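Local atomic coordinates of possible TctC subunit of the Tripartite Tricarboxylate Transport(TTT) Family (Rhodopseudomonas palustris, PDB entry 6HKE), a protein that binds malate in the periplasm as the substrate-binding component of a tripartite tricarboxylate transporter, probably delivering C4-dicarboxylates to its membrane partners for uptake. Residues M41-L45 with K254-V259; W238-F242 with L290-V294; F13-T17 with I251-L255; L107-P112 with G276-P280; F129-E134 with L162-P166. The protein carries 2 engineered substitutions. All coordinates share one frame. Residue numbers count along the deposited sequence, not the author numbering.

In the fold
Contacts 1 to 4 form a connected set, whereas contact 5 lies far off: its centre is about 46 Å from that of contact 1 and 30 Å from that of contact 4, on the other side of the chain's centre from contacts 1, 2 and 3. Contacts 1 and 3 share K254 and L255 on helix 249-263, their centres about 8 Å apart. L241 of contact 2 packs on M41 and V259 of contact 1. Contacts 2 and 4 sit on neighbouring strands, 236-244 and 102-118, paired through T239 with L108 and T109. These two are nearest the ligand: the side chains of M111 and W238 lie about 8 and 11 Å from bound malate.

Contact 1. Residues M41-L45 with K254-V259; sequences MAKTL and KLNAAV
Two helical segments cross at 138° between their N-to-C directions, axes 8.5 Å apart at closest approach; the CA atoms of M41 and A258 lie 5.0 Å apart. Segment 41-45 is the last part of helix 29-45, kinked near K43 and T44, while 254-259 is regular. K254 (chi1 t, chi2 and chi3 between wells at 141° and 148°, chi4 p) puts CG 4.1 Å from L45 CD2 and NZ 3.3 Å from T44 O. L255 (m, t) sets CD2 3.8 Å from L45 CD1. A258 points at the partner: its CB is 3.6 Å from L45 CD2 and 3.8 Å from T44 CB. This is helix-helix packing in a periplasmic binding protein, joining an early helix to a late one, with alanine permitting the close approach. A bridging water donates to A258 O at 2.7 Å and lies 2.5 Å from T44 OG1. V259 (t) packs CG2 3.7 Å from CE of M41, whose m, t, p side chain also places CG 3.6 Å from A258 O.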
# COMPACT_ATOMS: atom_id res chain seq x y z
N MET A 41 6.34 -18.46 3.89
CA MET A 41 7.10 -18.77 2.65
C MET A 41 8.32 -19.66 2.97
O MET A 41 8.65 -20.51 2.14
CB MET A 41 7.56 -17.49 1.94
CG MET A 41 6.50 -16.89 1.03
SD MET A 41 6.93 -15.22 0.42
CE MET A 41 8.14 -15.61 -0.84
N ALA A 42 8.96 -19.49 4.13
CA ALA A 42 10.16 -20.26 4.52
C ALA A 42 9.89 -21.78 4.43
O ALA A 42 10.83 -22.50 4.11
CB ALA A 42 10.62 -19.84 5.90
N LYS A 43 8.66 -22.23 4.66
CA LYS A 43 8.26 -23.68 4.62
C LYS A 43 8.43 -24.26 3.21
O LYS A 43 8.75 -25.45 3.10
CB LYS A 43 6.82 -23.86 5.09
CG LYS A 43 6.61 -23.49 6.55
CD LYS A 43 5.23 -23.84 7.06
CE LYS A 43 4.99 -23.35 8.47
NZ LYS A 43 3.55 -23.20 8.76
N THR A 44 8.22 -23.47 2.16
CA THR A 44 8.39 -23.94 0.76
C THR A 44 9.85 -23.77 0.34
O THR A 44 10.37 -24.63 -0.37
CB THR A 44 7.39 -23.23 -0.16
OG1 THR A 44 6.12 -23.50 0.42
CG2 THR A 44 7.42 -23.72 -1.59
N LEU A 45 10.50 -22.69 0.74
CA LEU A 45 11.86 -22.36 0.24
C LEU A 45 12.93 -23.22 0.94
O LEU A 45 13.95 -23.45 0.29
CB LEU A 45 12.11 -20.86 0.43
CG LEU A 45 11.14 -19.95 -0.30
CD1 LEU A 45 11.53 -18.51 -0.07
CD2 LEU A 45 11.10 -20.27 -1.80
N LYS A 254 9.55 -20.68 -8.18
CA LYS A 254 9.66 -21.28 -6.83
C LYS A 254 9.23 -20.24 -5.79
O LYS A 254 8.57 -20.62 -4.81
CB LYS A 254 11.09 -21.77 -6.60
CG LYS A 254 11.35 -22.43 -5.25
CD LYS A 254 12.27 -23.63 -5.34
CE LYS A 254 13.14 -23.83 -4.12
NZ LYS A 254 12.37 -24.35 -2.97
N LEU A 255 9.61 -18.97 -5.96
CA LEU A 255 9.21 -17.90 -5.02
C LEU A 255 7.70 -17.76 -5.13
O LEU A 255 7.02 -17.74 -4.10
CB LEU A 255 9.93 -16.60 -5.35
CG LEU A 255 11.40 -16.57 -4.94
CD1 LEU A 255 12.09 -15.31 -5.46
CD2 LEU A 255 11.54 -16.67 -3.43
N ASN A 256 7.19 -17.73 -6.37
CA ASN A 256 5.75 -17.52 -6.65
C ASN A 256 4.92 -18.62 -5.97
O ASN A 256 3.86 -18.32 -5.38
CB ASN A 256 5.50 -17.49 -8.15
CG ASN A 256 4.04 -17.42 -8.46
OD1 ASN A 256 3.40 -18.44 -8.57
ND2 ASN A 256 3.50 -16.22 -8.53
N ALA A 257 5.37 -19.86 -6.09
CA ALA A 257 4.70 -21.04 -5.51
C ALA A 257 4.78 -20.93 -3.98
O ALA A 257 3.80 -21.29 -3.31
CB ALA A 257 5.33 -22.31 -6.05
N ALA A 258 5.89 -20.42 -3.45
CA ALA A 258 6.08 -20.22 -2.00
C ALA A 258 5.04 -19.20 -1.51
O ALA A 258 4.41 -19.41 -0.47
CB ALA A 258 7.49 -19.78 -1.69
N VAL A 259 4.82 -18.15 -2.28
CA VAL A 259 3.77 -17.15 -1.93
C VAL A 259 2.43 -17.88 -1.95
O VAL A 259 1.64 -17.71 -1.01
CB VAL A 259 3.77 -15.94 -2.88
CG1 VAL A 259 2.54 -15.07 -2.68
CG2 VAL A 259 5.03 -15.13 -2.74
O HOH W 1 5.35 -21.28 1.17

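Contact 2. Residues W238-F242 with L290-V294; sequences WTGLF and LAQLV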
# COMPACT_ATOMS: atom_id res chain seq x y z
N TRP A 238 -3.02 -2.67 -4.28
CA TRP A 238 -2.36 -3.99 -4.43
C TRP A 238 -0.97 -3.87 -3.82
O TRP A 238 -0.36 -2.77 -3.86
CB TRP A 238 -2.33 -4.45 -5.89
CG TRP A 238 -1.84 -3.41 -6.85
CD1 TRP A 238 -2.59 -2.53 -7.56
CD2 TRP A 238 -0.47 -3.19 -7.22
NE1 TRP A 238 -1.77 -1.75 -8.35
CE2 TRP A 238 -0.47 -2.14 -8.16
CE3 TRP A 238 0.75 -3.76 -6.85
CZ2 TRP A 238 0.71 -1.63 -8.71
CZ3 TRP A 238 1.91 -3.29 -7.42
CH2 TRP A 238 1.89 -2.24 -8.34
N THR A 239 -0.51 -4.96 -3.23
CA THR A 239 0.88 -5.10 -2.74
C THR A 239 1.48 -6.30 -3.48
O THR A 239 0.78 -7.31 -3.62
CB THR A 239 0.86 -5.17 -1.22
OG1 THR A 239 0.54 -3.84 -0.80
CG2 THR A 239 2.17 -5.65 -0.62
N GLY A 240 2.74 -6.18 -3.90
CA GLY A 240 3.41 -7.19 -4.72
C GLY A 240 4.81 -7.51 -4.24
O GLY A 240 5.47 -6.62 -3.63
N LEU A 241 5.24 -8.74 -4.56
CA LEU A 241 6.64 -9.21 -4.41
C LEU A 241 7.30 -9.16 -5.79
O LEU A 241 6.74 -9.74 -6.72
CB LEU A 241 6.63 -10.62 -3.82
CG LEU A 241 7.99 -11.19 -3.44
CD1 LEU A 241 8.68 -10.34 -2.37
CD2 LEU A 241 7.83 -12.63 -2.98
N PHE A 242 8.41 -8.43 -5.91
CA PHE A 242 9.24 -8.28 -7.13
C PHE A 242 10.70 -8.66 -6.84
O PHE A 242 11.14 -8.57 -5.68
CB PHE A 242 9.25 -6.83 -7.61
CG PHE A 242 7.89 -6.20 -7.81
CD1 PHE A 242 7.10 -5.86 -6.73
CD2 PHE A 242 7.43 -5.92 -9.09
CE1 PHE A 242 5.86 -5.25 -6.92
CE2 PHE A 242 6.20 -5.30 -9.27
CZ PHE A 242 5.42 -4.97 -8.19
N LEU A 290 0.49 -9.63 -11.73
CA LEU A 290 1.12 -8.48 -11.04
C LEU A 290 1.75 -7.53 -12.07
O LEU A 290 1.67 -6.29 -11.85
CB LEU A 290 2.15 -9.00 -10.05
CG LEU A 290 3.01 -7.92 -9.39
CD1 LEU A 290 2.14 -6.91 -8.68
CD2 LEU A 290 4.02 -8.55 -8.45
N ALA A 291 2.37 -8.05 -13.12
CA ALA A 291 2.93 -7.25 -14.24
C ALA A 291 1.80 -6.44 -14.90
O ALA A 291 2.04 -5.24 -15.24
CB ALA A 291 3.61 -8.15 -15.24
N GLN A 292 0.61 -7.05 -15.03
CA GLN A 292 -0.59 -6.42 -15.65
C GLN A 292 -1.14 -5.32 -14.72
O GLN A 292 -1.54 -4.28 -15.25
CB GLN A 292 -1.65 -7.47 -15.98
CG GLN A 292 -2.83 -6.90 -16.76
CD GLN A 292 -2.43 -6.30 -18.08
OE1 GLN A 292 -1.52 -6.79 -18.76
NE2 GLN A 292 -3.13 -5.26 -18.48
N LEU A 293 -1.11 -5.54 -13.40
CA LEU A 293 -1.52 -4.54 -12.38
C LEU A 293 -0.55 -3.36 -12.42
O LEU A 293 -1.03 -2.23 -12.33
CB LEU A 293 -1.53 -5.15 -10.97
CG LEU A 293 -2.78 -5.90 -10.55
CD1 LEU A 293 -2.61 -6.49 -9.16
CD2 LEU A 293 -4.02 -5.01 -10.60
N VAL A 294 0.75 -3.61 -12.54
CA VAL A 294 1.76 -2.52 -12.64
C VAL A 294 1.43 -1.67 -13.88
O VAL A 294 1.37 -0.43 -13.77
CB VAL A 294 3.21 -3.04 -12.64
CG1 VAL A 294 4.22 -1.97 -13.06
CG2 VAL A 294 3.63 -3.58 -11.28
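W238 takes chi1 p with chi2 near -94°, turning the indole onto the helix, against L290, L293 and V294. L293 (m, t) lies over one face, its CB 4.2 Å from the centroid of the five-membered ring and 6° off the normal, a CH-pi contact. F242 (chi1 m, chi2 near 72°), its CA-to-CB bond sideways, still presents its ring to L290 and V294. L290 (t, p) works between both aromatics: CD1 is 3.8 Å from W238 CZ3 and from F242 CZ, while CD2 sits over the F242 face, 4.0 Å from the centroid. Here helix 287-305 covers strand 236-244 of the binding-protein sheet, segment axes 9.9 Å apart at 122°, and the W238 side chain lies about 5 Å from that of H80, a malate-binding residue. G240 brings its CA to 4.0 Å from L290 CD2; a CB there would clash with L290 CD1. V294 (t) uses CG2 for both rings, 3.7 Å from W238 CH2 and, at the ring edge, from F242 CE2. W238 NE1 hydrogen-bonds E297.

Contact 3. Residues F13-T17 with I251-L255; sequences FPVRT and IVAKL
One face of the F13 ring is covered by the CG2 methyl of I251, which stands 3.6 Å from the ring centroid and 4° off its normal, a nearly axial CH-pi contact. F13 has chi1 t and chi2 near 83°, and its CA-to-CB bond points toward helical segment 251-255; the two CA atoms of F13 and I251 are 6.7 Å apart. I251 is m, t. At the ring edge, CD2 of L255 (m, t) comes within 3.6 Å of F13 CE2. The peptide bond between F13 and P14 is cis, and the chain then turns away through V15 and R16 toward strand 18-22 without regular structure. P14 adds a light touch, its CD 4.2 Å from K254 CE. The contact thus lays the first modelled residue against helix 249-263, with H74 meeting the F13 ring edge-to-face. With no hydrogen bond across the segments, attachment rests on dispersion and shape fit between an aromatic ring and aliphatic carbons.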
# COMPACT_ATOMS: atom_id res chain seq x y z
N PHE A 13 18.34 -23.11 -5.27
CA PHE A 13 17.79 -21.85 -4.71
C PHE A 13 16.71 -22.15 -3.68
O PHE A 13 15.84 -22.96 -3.93
CB PHE A 13 17.14 -20.96 -5.78
CG PHE A 13 16.38 -19.78 -5.22
CD1 PHE A 13 17.05 -18.61 -4.88
CD2 PHE A 13 15.02 -19.86 -4.96
CE1 PHE A 13 16.36 -17.53 -4.34
CE2 PHE A 13 14.34 -18.78 -4.42
CZ PHE A 13 15.00 -17.62 -4.10
N PRO A 14 16.65 -21.46 -2.53
CA PRO A 14 17.74 -20.60 -2.06
C PRO A 14 18.92 -21.38 -1.47
O PRO A 14 18.71 -22.51 -1.12
CB PRO A 14 17.06 -19.74 -0.98
CG PRO A 14 15.92 -20.61 -0.47
CD PRO A 14 15.46 -21.42 -1.66
N VAL A 15 20.09 -20.75 -1.40
CA VAL A 15 21.36 -21.26 -0.78
C VAL A 15 21.58 -20.60 0.59
O VAL A 15 22.51 -20.99 1.31
CB VAL A 15 22.55 -21.00 -1.71
CG1 VAL A 15 23.89 -21.25 -1.03
CG2 VAL A 15 22.43 -21.81 -3.00
N ARG A 16 20.76 -19.62 0.96
CA ARG A 16 20.95 -18.85 2.22
C ARG A 16 19.69 -18.03 2.49
O ARG A 16 18.77 -18.08 1.67
CB ARG A 16 22.17 -17.93 2.10
CG ARG A 16 22.03 -16.84 1.05
CD ARG A 16 23.34 -16.20 0.68
NE ARG A 16 23.02 -14.99 -0.05
CZ ARG A 16 23.05 -14.84 -1.38
NH1 ARG A 16 23.40 -15.84 -2.16
NH2 ARG A 16 22.70 -13.67 -1.91
N THR A 17 19.72 -17.26 3.57
CA THR A 17 18.60 -16.40 4.01
C THR A 17 18.19 -15.49 2.84
O THR A 17 19.08 -14.90 2.22
CB THR A 17 18.97 -15.61 5.26
OG1 THR A 17 19.24 -16.60 6.26
CG2 THR A 17 17.89 -14.67 5.73
N ILE A 251 13.69 -19.52 -10.56
CA ILE A 251 13.79 -18.92 -9.20
C ILE A 251 12.50 -18.14 -8.94
O ILE A 251 11.96 -18.24 -7.83
CB ILE A 251 15.06 -18.05 -9.08
CG1 ILE A 251 16.32 -18.91 -9.11
CG2 ILE A 251 15.00 -17.19 -7.83
CD1 ILE A 251 17.61 -18.14 -8.87
N VAL A 252 12.01 -17.44 -9.96
CA VAL A 252 10.71 -16.71 -9.88
C VAL A 252 9.58 -17.72 -9.65
O VAL A 252 8.71 -17.42 -8.81
CB VAL A 252 10.48 -15.82 -11.11
CG1 VAL A 252 9.11 -15.17 -11.05
CG2 VAL A 252 11.56 -14.77 -11.24
N ALA A 253 9.56 -18.87 -10.36
CA ALA A 253 8.48 -19.89 -10.24
C ALA A 253 8.39 -20.41 -8.79
O ALA A 253 7.29 -20.50 -8.25
CB ALA A 253 8.70 -21.00 -11.24
N LYS A 254 9.55 -20.68 -8.18
CA LYS A 254 9.66 -21.28 -6.83
C LYS A 254 9.23 -20.24 -5.79
O LYS A 254 8.57 -20.62 -4.81
CB LYS A 254 11.09 -21.77 -6.60
CG LYS A 254 11.35 -22.43 -5.25
CD LYS A 254 12.27 -23.63 -5.34
CE LYS A 254 13.14 -23.83 -4.12
NZ LYS A 254 12.37 -24.35 -2.97
N LEU A 255 9.61 -18.97 -5.96
CA LEU A 255 9.21 -17.90 -5.02
C LEU A 255 7.70 -17.76 -5.13
O LEU A 255 7.02 -17.74 -4.10
CB LEU A 255 9.93 -16.60 -5.35
CG LEU A 255 11.40 -16.57 -4.94
CD1 LEU A 255 12.09 -15.31 -5.46
CD2 LEU A 255 11.54 -16.67 -3.43

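Contact 4. Residues L107-P112 with G276-P280; sequences LLTEMP and GALVP
Next to the ligand pocket, the loop segment 276-280, extended from A277 onward, runs along strand 102-118 of the sheet; the M111 side chain is about 4 Å from that of Q192, a malate-binding residue. End to end, 107-112 and 276-280 run 153° apart, roughly antiparallel, with CA-CA distances of 4.5 Å (M111 to A277) and 5.5 Å (E110 to L278). L278 N donates to E110 O at 2.8 Å, almost linear at 172°. T109 (chi1 t) donates OG1 to L278 O at 2.6 Å. L108 (psi near -45°) and T109 form a classic beta bulge, both facing T239 of the adjoining strand. G276, with phi 89°, is the C-prime residue of the Schellman motif ending helix 266-274. P280 (C-gamma exo) puts CG 4.0 Å from L107 CG and CD 3.1 Å from L108 O. M111 (p, t, p) puts CE 4.1 Å from A277 CB. Two hydrogen bonds thus hold the main chain of L278, with carbon contacts of A277 and P280 on either side of it in sequence.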
# COMPACT_ATOMS: atom_id res chain seq x y z
N LEU A 107 1.52 -11.20 -6.78
CA LEU A 107 0.53 -10.42 -5.99
C LEU A 107 0.42 -11.05 -4.60
O LEU A 107 0.24 -12.27 -4.52
CB LEU A 107 -0.83 -10.45 -6.68
CG LEU A 107 -1.93 -9.65 -5.99
CD1 LEU A 107 -1.57 -8.18 -5.89
CD2 LEU A 107 -3.23 -9.84 -6.74
N LEU A 108 0.58 -10.25 -3.55
CA LEU A 108 0.50 -10.70 -2.13
C LEU A 108 -0.91 -10.48 -1.59
O LEU A 108 -1.42 -11.38 -0.88
CB LEU A 108 1.49 -9.88 -1.31
CG LEU A 108 2.94 -10.04 -1.74
CD1 LEU A 108 3.86 -9.31 -0.77
CD2 LEU A 108 3.29 -11.52 -1.82
N THR A 109 -1.47 -9.31 -1.87
CA THR A 109 -2.80 -8.89 -1.39
C THR A 109 -3.27 -7.66 -2.17
O THR A 109 -2.49 -7.06 -2.94
CB THR A 109 -2.79 -8.61 0.12
OG1 THR A 109 -4.16 -8.53 0.54
CG2 THR A 109 -2.05 -7.34 0.51
N GLU A 110 -4.55 -7.35 -1.97
CA GLU A 110 -5.23 -6.15 -2.50
C GLU A 110 -6.20 -5.75 -1.40
O GLU A 110 -6.76 -6.64 -0.75
CB GLU A 110 -5.95 -6.47 -3.82
CG GLU A 110 -6.48 -5.24 -4.54
CD GLU A 110 -6.56 -5.39 -6.06
OE1 GLU A 110 -6.61 -6.56 -6.54
OE2 GLU A 110 -6.56 -4.33 -6.76
N MET A 111 -6.32 -4.45 -1.17
CA MET A 111 -7.21 -3.93 -0.11
C MET A 111 -7.63 -2.51 -0.46
O MET A 111 -6.89 -1.76 -1.12
CB MET A 111 -6.46 -3.96 1.22
CG MET A 111 -5.33 -2.95 1.30
SD MET A 111 -4.42 -3.15 2.84
CE MET A 111 -3.33 -4.51 2.45
N PRO A 112 -8.83 -2.09 -0.01
CA PRO A 112 -9.23 -0.70 -0.15
C PRO A 112 -8.46 0.25 0.79
O PRO A 112 -7.83 -0.17 1.76
CB PRO A 112 -10.72 -0.72 0.16
CG PRO A 112 -10.87 -1.90 1.10
CD PRO A 112 -9.86 -2.92 0.61
N GLY A 276 -9.25 -6.74 6.62
CA GLY A 276 -10.01 -6.17 5.48
C GLY A 276 -9.29 -6.29 4.14
O GLY A 276 -9.78 -5.70 3.16
N ALA A 277 -8.17 -7.02 4.09
CA ALA A 277 -7.37 -7.33 2.89
C ALA A 277 -7.91 -8.59 2.21
O ALA A 277 -8.43 -9.47 2.92
CB ALA A 277 -5.93 -7.51 3.30
N LEU A 278 -7.78 -8.69 0.89
CA LEU A 278 -8.19 -9.91 0.13
C LEU A 278 -7.01 -10.87 0.02
O LEU A 278 -5.87 -10.42 -0.14
CB LEU A 278 -8.67 -9.53 -1.28
CG LEU A 278 -9.84 -8.55 -1.34
CD1 LEU A 278 -10.22 -8.25 -2.79
CD2 LEU A 278 -11.04 -9.09 -0.57
N VAL A 279 -7.29 -12.17 0.05
CA VAL A 279 -6.34 -13.24 -0.35
C VAL A 279 -6.40 -13.34 -1.87
O VAL A 279 -7.46 -13.60 -2.43
CB VAL A 279 -6.68 -14.58 0.32
CG1 VAL A 279 -5.70 -15.68 -0.09
CG2 VAL A 279 -6.75 -14.42 1.83
N PRO A 280 -5.28 -13.14 -2.60
CA PRO A 280 -5.30 -13.29 -4.05
C PRO A 280 -5.95 -14.64 -4.38
O PRO A 280 -5.57 -15.62 -3.78
CB PRO A 280 -3.82 -13.20 -4.44
CG PRO A 280 -3.23 -12.34 -3.36
CD PRO A 280 -3.94 -12.80 -2.10

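Contact 5. Residues F129-E134 with L162-P166; sequences FASYVE and LKVDP. Engineered in segment 129-134: E134 (natural residue Lys).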
# COMPACT_ATOMS: atom_id res chain seq x y z
N PHE A 129 -16.82 17.77 5.33
CA PHE A 129 -15.36 17.55 5.26
C PHE A 129 -14.75 18.44 4.17
O PHE A 129 -13.72 19.08 4.45
CB PHE A 129 -15.05 16.07 5.04
CG PHE A 129 -13.58 15.80 4.88
CD1 PHE A 129 -12.95 16.07 3.68
CD2 PHE A 129 -12.82 15.32 5.94
CE1 PHE A 129 -11.59 15.84 3.53
CE2 PHE A 129 -11.47 15.09 5.78
CZ PHE A 129 -10.85 15.35 4.58
N ALA A 130 -15.35 18.47 2.98
CA ALA A 130 -14.92 19.29 1.83
C ALA A 130 -14.97 20.79 2.20
O ALA A 130 -14.01 21.51 1.88
CB ALA A 130 -15.77 18.98 0.62
N SER A 131 -16.05 21.23 2.85
CA SER A 131 -16.29 22.65 3.23
C SER A 131 -15.23 23.12 4.22
O SER A 131 -14.76 24.25 4.10
CB SER A 131 -17.68 22.83 3.80
OG SER A 131 -18.65 22.31 2.89
N TYR A 132 -14.87 22.25 5.16
CA TYR A 132 -13.99 22.57 6.30
C TYR A 132 -12.52 22.59 5.87
O TYR A 132 -11.73 23.37 6.44
CB TYR A 132 -14.18 21.55 7.41
CG TYR A 132 -13.39 21.79 8.66
CD1 TYR A 132 -12.12 21.26 8.82
CD2 TYR A 132 -13.94 22.50 9.72
CE1 TYR A 132 -11.40 21.44 10.00
CE2 TYR A 132 -13.24 22.67 10.90
CZ TYR A 132 -11.97 22.15 11.04
OH TYR A 132 -11.29 22.35 12.20
N VAL A 133 -12.15 21.73 4.92
CA VAL A 133 -10.76 21.72 4.38
C VAL A 133 -10.65 22.93 3.43
O VAL A 133 -9.66 23.66 3.56
CB VAL A 133 -10.36 20.38 3.74
CG1 VAL A 133 -8.95 20.41 3.19
CG2 VAL A 133 -10.50 19.22 4.72
N GLU A 134 -11.67 23.17 2.60
CA GLU A 134 -11.77 24.36 1.70
C GLU A 134 -11.57 25.66 2.49
O GLU A 134 -11.05 26.61 1.90
CB GLU A 134 -13.11 24.38 0.95
CG GLU A 134 -13.12 23.47 -0.28
CD GLU A 134 -14.45 23.26 -0.99
OE1 GLU A 134 -15.28 24.20 -1.00
OE2 GLU A 134 -14.66 22.15 -1.55
N LEU A 162 -11.63 17.21 -4.55
CA LEU A 162 -12.29 18.22 -3.68
C LEU A 162 -11.72 19.62 -3.95
O LEU A 162 -12.23 20.58 -3.36
CB LEU A 162 -12.08 17.85 -2.21
CG LEU A 162 -12.74 16.57 -1.71
CD1 LEU A 162 -12.41 16.38 -0.25
CD2 LEU A 162 -14.24 16.60 -1.91
N LYS A 163 -10.68 19.74 -4.77
CA LYS A 163 -10.11 21.04 -5.20
C LYS A 163 -9.59 21.79 -3.97
O LYS A 163 -9.80 23.00 -3.89
CB LYS A 163 -11.15 21.84 -6.00
CG LYS A 163 -11.82 21.04 -7.11
CD LYS A 163 -12.67 21.85 -8.08
CE LYS A 163 -13.58 20.96 -8.90
NZ LYS A 163 -12.87 19.73 -9.33
N VAL A 164 -8.92 21.08 -3.08
CA VAL A 164 -8.22 21.64 -1.89
C VAL A 164 -6.75 21.22 -1.98
O VAL A 164 -6.49 20.11 -2.44
CB VAL A 164 -8.87 21.16 -0.59
CG1 VAL A 164 -10.35 21.55 -0.53
CG2 VAL A 164 -8.72 19.66 -0.38
N ASP A 165 -5.83 22.08 -1.55
CA ASP A 165 -4.38 21.77 -1.50
C ASP A 165 -3.86 22.13 -0.11
O ASP A 165 -3.10 23.09 0.04
CB ASP A 165 -3.60 22.47 -2.61
CG ASP A 165 -2.22 21.88 -2.82
OD1 ASP A 165 -2.05 20.65 -2.58
OD2 ASP A 165 -1.31 22.64 -3.23
N PRO A 166 -4.22 21.37 0.94
CA PRO A 166 -3.62 21.53 2.27
C PRO A 166 -2.16 21.07 2.29
O PRO A 166 -1.76 20.35 1.40
CB PRO A 166 -4.46 20.61 3.17
CG PRO A 166 -5.02 19.57 2.23
CD PRO A 166 -5.20 20.27 0.90
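Segment 129-134 is regular alpha-helix, with V133 N to F129 O at 3.1 Å and E134 N to A130 O at 3.0 Å. Segment 162-166 leaves the end of helix 150-162 at K163, whose phi and psi of 61° and 43° turn the chain before it extends through V164 toward strand 167-170. The result is helix-to-loop packing within an alpha/beta part of the binding-protein fold: strands 141-144 and 167-170 pair in parallel in the sheet, and helix 126-136 packs on the connection leading to the second. CA of A130 is 6.2 Å from CA of L162, and CA of E134 is 5.7 Å from CA of V164. L162 (m, t) points at the helix, placing CD2 3.8 Å from A130 CB and CD1 3.9 Å from F129 CE1 at the ring edge. V133 (t) faces the loop, its CG1 lying 3.7 Å from V164 CG2 and 4.1 Å from P166 CG. Y188 on strand 188-192 touches F129, V133 and P166. E134, an engineered residue, runs along V164 (chi1 m): its CG is 3.4 Å from V164 CG1, and its OE2 is 3.4 Å from L162 O, two acceptors without a hydrogen bond.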